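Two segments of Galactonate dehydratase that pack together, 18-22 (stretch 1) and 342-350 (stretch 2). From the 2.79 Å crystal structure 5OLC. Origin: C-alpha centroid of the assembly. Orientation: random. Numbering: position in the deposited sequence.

Stretch 1 18-22: VISHK
Stretch 2 (342-350) ENALRDEVT

Stretch 1 is extended: Val 18 to Lys 22 keep phi between -95° and -164° and psi between 117° and 147°, in a strand that begins earlier in the chain. Stretch 2 enters as a loop and turns helical at Ala 344. The two axes approach to 9.1 Å, with 116° between their N-to-C directions, and the register is set by His 21 and Leu 345, whose CA atoms lie 6.9 Å apart. Strand alternation sends the CA-to-CB bonds of Ile 19 and His 21 toward the helix and those of Ser 20 and Lys 22 away; Lys 22 is modelled only to CB.

Glu 342 (phi/psi -76°/116°) makes no contact with the strand. Asn 343 (-149°/99°, chi1 t at -158°, chi2 -25°) occupies the N-cap position. Its OD1 accepts from Arg 346 N at 3.1 Å with an N-H...O angle of 150°, and more weakly from Leu 345 N, also at 3.1 Å but at 123°, satisfying amides that have no preceding helical carbonyl.

Ala 344 (-74°/-30°) meets the His 21 ring. Its CB stands 3.5 Å from the ring centroid and 8° off the normal, so the methyl sits over one face in a CH-pi contact. The His 21 side chain has chi1 138°, between wells, and chi2 78°; its NE2 lies 3.4 Å from Ala 344 N, a separation whose geometry leaves hydrogen bonding undecided.

Leu 345 (-72°/-34°, chi1 m at -44°, chi2 125°) contributes the largest covered area, 92 Å². Its CD1 reaches the edge of the imidazole, 3.6 Å from His 21 CD2, while its CD2 lies against the strand backbone, 3.6 Å from both Ile 19 C and Ser 20 C. Leu 345 CB is 3.7 Å from Ile 19 CD1, an apolar contact made with Ile 19 at chi1 p (53°) and chi2 t (163°).

Arg 346 and Asp 347 do not touch the strand; they pair with each other through a salt bridge, Arg 346 NH1 to Asp 347 OD2 at 2.8 Å. Helical bonds run from Asp 347 N to Asn 343 O (3.1 Å) and Glu 348 N to Ala 344 O (2.8 Å), with a weak one from Val 349 N to Leu 345 O (3.4 Å) where the turn widens to pi type.

Val 349 (chi1 t, -172°) returns to the interface one turn later, its CG1 3.9 Å from Ile 19 CD1. Thr 350 is extended (-108°/135°, chi1 p at 51°), and its OG1 donates to Arg 346 O at 2.7 Å. Packing buries 331 Å² in total, both sides summed.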

# COMPACT_ATOMS: atom_id res chain seq x y z
N VAL A 18 -32.88 -7.32 35.78
CA VAL A 18 -33.03 -6.02 35.12
C VAL A 18 -33.52 -5.08 36.20
O VAL A 18 -34.59 -5.29 36.77
CB VAL A 18 -34.00 -6.05 33.92
CG1 VAL A 18 -34.18 -4.65 33.35
CG2 VAL A 18 -33.54 -7.01 32.85
N ILE A 19 -32.72 -4.06 36.51
CA ILE A 19 -33.08 -3.12 37.56
C ILE A 19 -33.36 -1.75 36.94
O ILE A 19 -32.59 -1.28 36.10
CB ILE A 19 -32.06 -3.11 38.74
CG1 ILE A 19 -30.59 -2.91 38.26
CG2 ILE A 19 -32.20 -4.40 39.56
CD1 ILE A 19 -29.55 -2.47 39.35
N SER A 20 -34.51 -1.15 37.30
CA SER A 20 -34.98 0.13 36.76
C SER A 20 -35.12 1.25 37.80
O SER A 20 -35.45 0.98 38.95
CB SER A 20 -36.31 -0.09 36.04
OG SER A 20 -36.67 1.06 35.28
N HIS A 21 -34.88 2.53 37.39
CA HIS A 21 -35.01 3.73 38.24
C HIS A 21 -35.06 5.03 37.41
O HIS A 21 -34.19 5.25 36.58
CB HIS A 21 -33.92 3.77 39.35
CG HIS A 21 -33.27 5.10 39.59
ND1 HIS A 21 -33.90 6.09 40.32
CD2 HIS A 21 -32.04 5.54 39.23
CE1 HIS A 21 -33.06 7.11 40.36
NE2 HIS A 21 -31.92 6.82 39.72
N LYS A 22 -36.09 5.88 37.64
CA LYS A 22 -36.29 7.17 36.95
C LYS A 22 -35.87 8.32 37.86
O LYS A 22 -36.20 8.30 39.04
CB LYS A 22 -37.77 7.34 36.55
N GLU A 342 -26.44 11.19 38.88
CA GLU A 342 -27.45 10.64 39.79
C GLU A 342 -27.74 9.20 39.39
O GLU A 342 -28.22 8.95 38.27
CB GLU A 342 -28.72 11.50 39.79
CG GLU A 342 -28.73 12.55 40.89
CD GLU A 342 -28.06 13.88 40.60
OE1 GLU A 342 -28.78 14.90 40.48
OE2 GLU A 342 -26.80 13.93 40.58
N ASN A 343 -27.41 8.26 40.28
CA ASN A 343 -27.63 6.84 40.02
C ASN A 343 -27.90 6.05 41.29
O ASN A 343 -26.99 5.67 42.02
CB ASN A 343 -26.49 6.23 39.22
CG ASN A 343 -26.83 4.97 38.47
OD1 ASN A 343 -27.75 4.21 38.82
ND2 ASN A 343 -26.03 4.67 37.47
N ALA A 344 -29.19 5.79 41.53
CA ALA A 344 -29.67 5.04 42.66
C ALA A 344 -29.37 3.55 42.49
O ALA A 344 -29.17 2.87 43.48
CB ALA A 344 -31.16 5.27 42.85
N LEU A 345 -29.32 3.03 41.25
CA LEU A 345 -29.04 1.61 41.02
C LEU A 345 -27.58 1.29 41.30
O LEU A 345 -27.26 0.21 41.80
CB LEU A 345 -29.42 1.20 39.61
CG LEU A 345 -30.74 1.73 39.15
CD1 LEU A 345 -30.59 2.50 37.89
CD2 LEU A 345 -31.77 0.65 39.03
N ARG A 346 -26.71 2.25 41.02
CA ARG A 346 -25.28 2.14 41.27
C ARG A 346 -24.99 2.31 42.76
O ARG A 346 -24.26 1.50 43.32
CB ARG A 346 -24.53 3.18 40.42
CG ARG A 346 -23.06 3.40 40.76
CD ARG A 346 -22.82 4.81 41.26
NE ARG A 346 -22.99 5.79 40.20
CZ ARG A 346 -22.98 7.10 40.37
NH1 ARG A 346 -22.79 7.62 41.58
NH2 ARG A 346 -23.14 7.91 39.34
N ASP A 347 -25.57 3.34 43.40
CA ASP A 347 -25.28 3.63 44.80
C ASP A 347 -26.13 2.84 45.84
O ASP A 347 -25.67 2.67 46.97
CB ASP A 347 -25.34 5.14 45.06
CG ASP A 347 -24.19 5.87 44.40
OD1 ASP A 347 -23.02 5.44 44.57
OD2 ASP A 347 -24.44 6.88 43.71
N GLU A 348 -27.30 2.31 45.46
CA GLU A 348 -28.14 1.57 46.39
C GLU A 348 -28.13 0.05 46.17
O GLU A 348 -27.97 -0.68 47.13
CB GLU A 348 -29.60 2.09 46.40
CG GLU A 348 -29.77 3.52 46.89
CD GLU A 348 -31.16 4.11 46.76
OE1 GLU A 348 -32.15 3.36 46.96
OE2 GLU A 348 -31.26 5.33 46.49
N VAL A 349 -28.33 -0.41 44.93
CA VAL A 349 -28.38 -1.85 44.64
C VAL A 349 -27.01 -2.52 44.82
O VAL A 349 -26.95 -3.64 45.32
CB VAL A 349 -29.02 -2.18 43.26
CG1 VAL A 349 -29.23 -3.68 43.09
CG2 VAL A 349 -30.34 -1.45 43.08
N THR A 350 -25.91 -1.81 44.46
CA THR A 350 -24.56 -2.38 44.59
C THR A 350 -23.74 -1.75 45.72
O THR A 350 -23.67 -0.53 45.88
CB THR A 350 -23.78 -2.38 43.28
OG1 THR A 350 -23.82 -1.08 42.70
CG2 THR A 350 -24.28 -3.42 42.32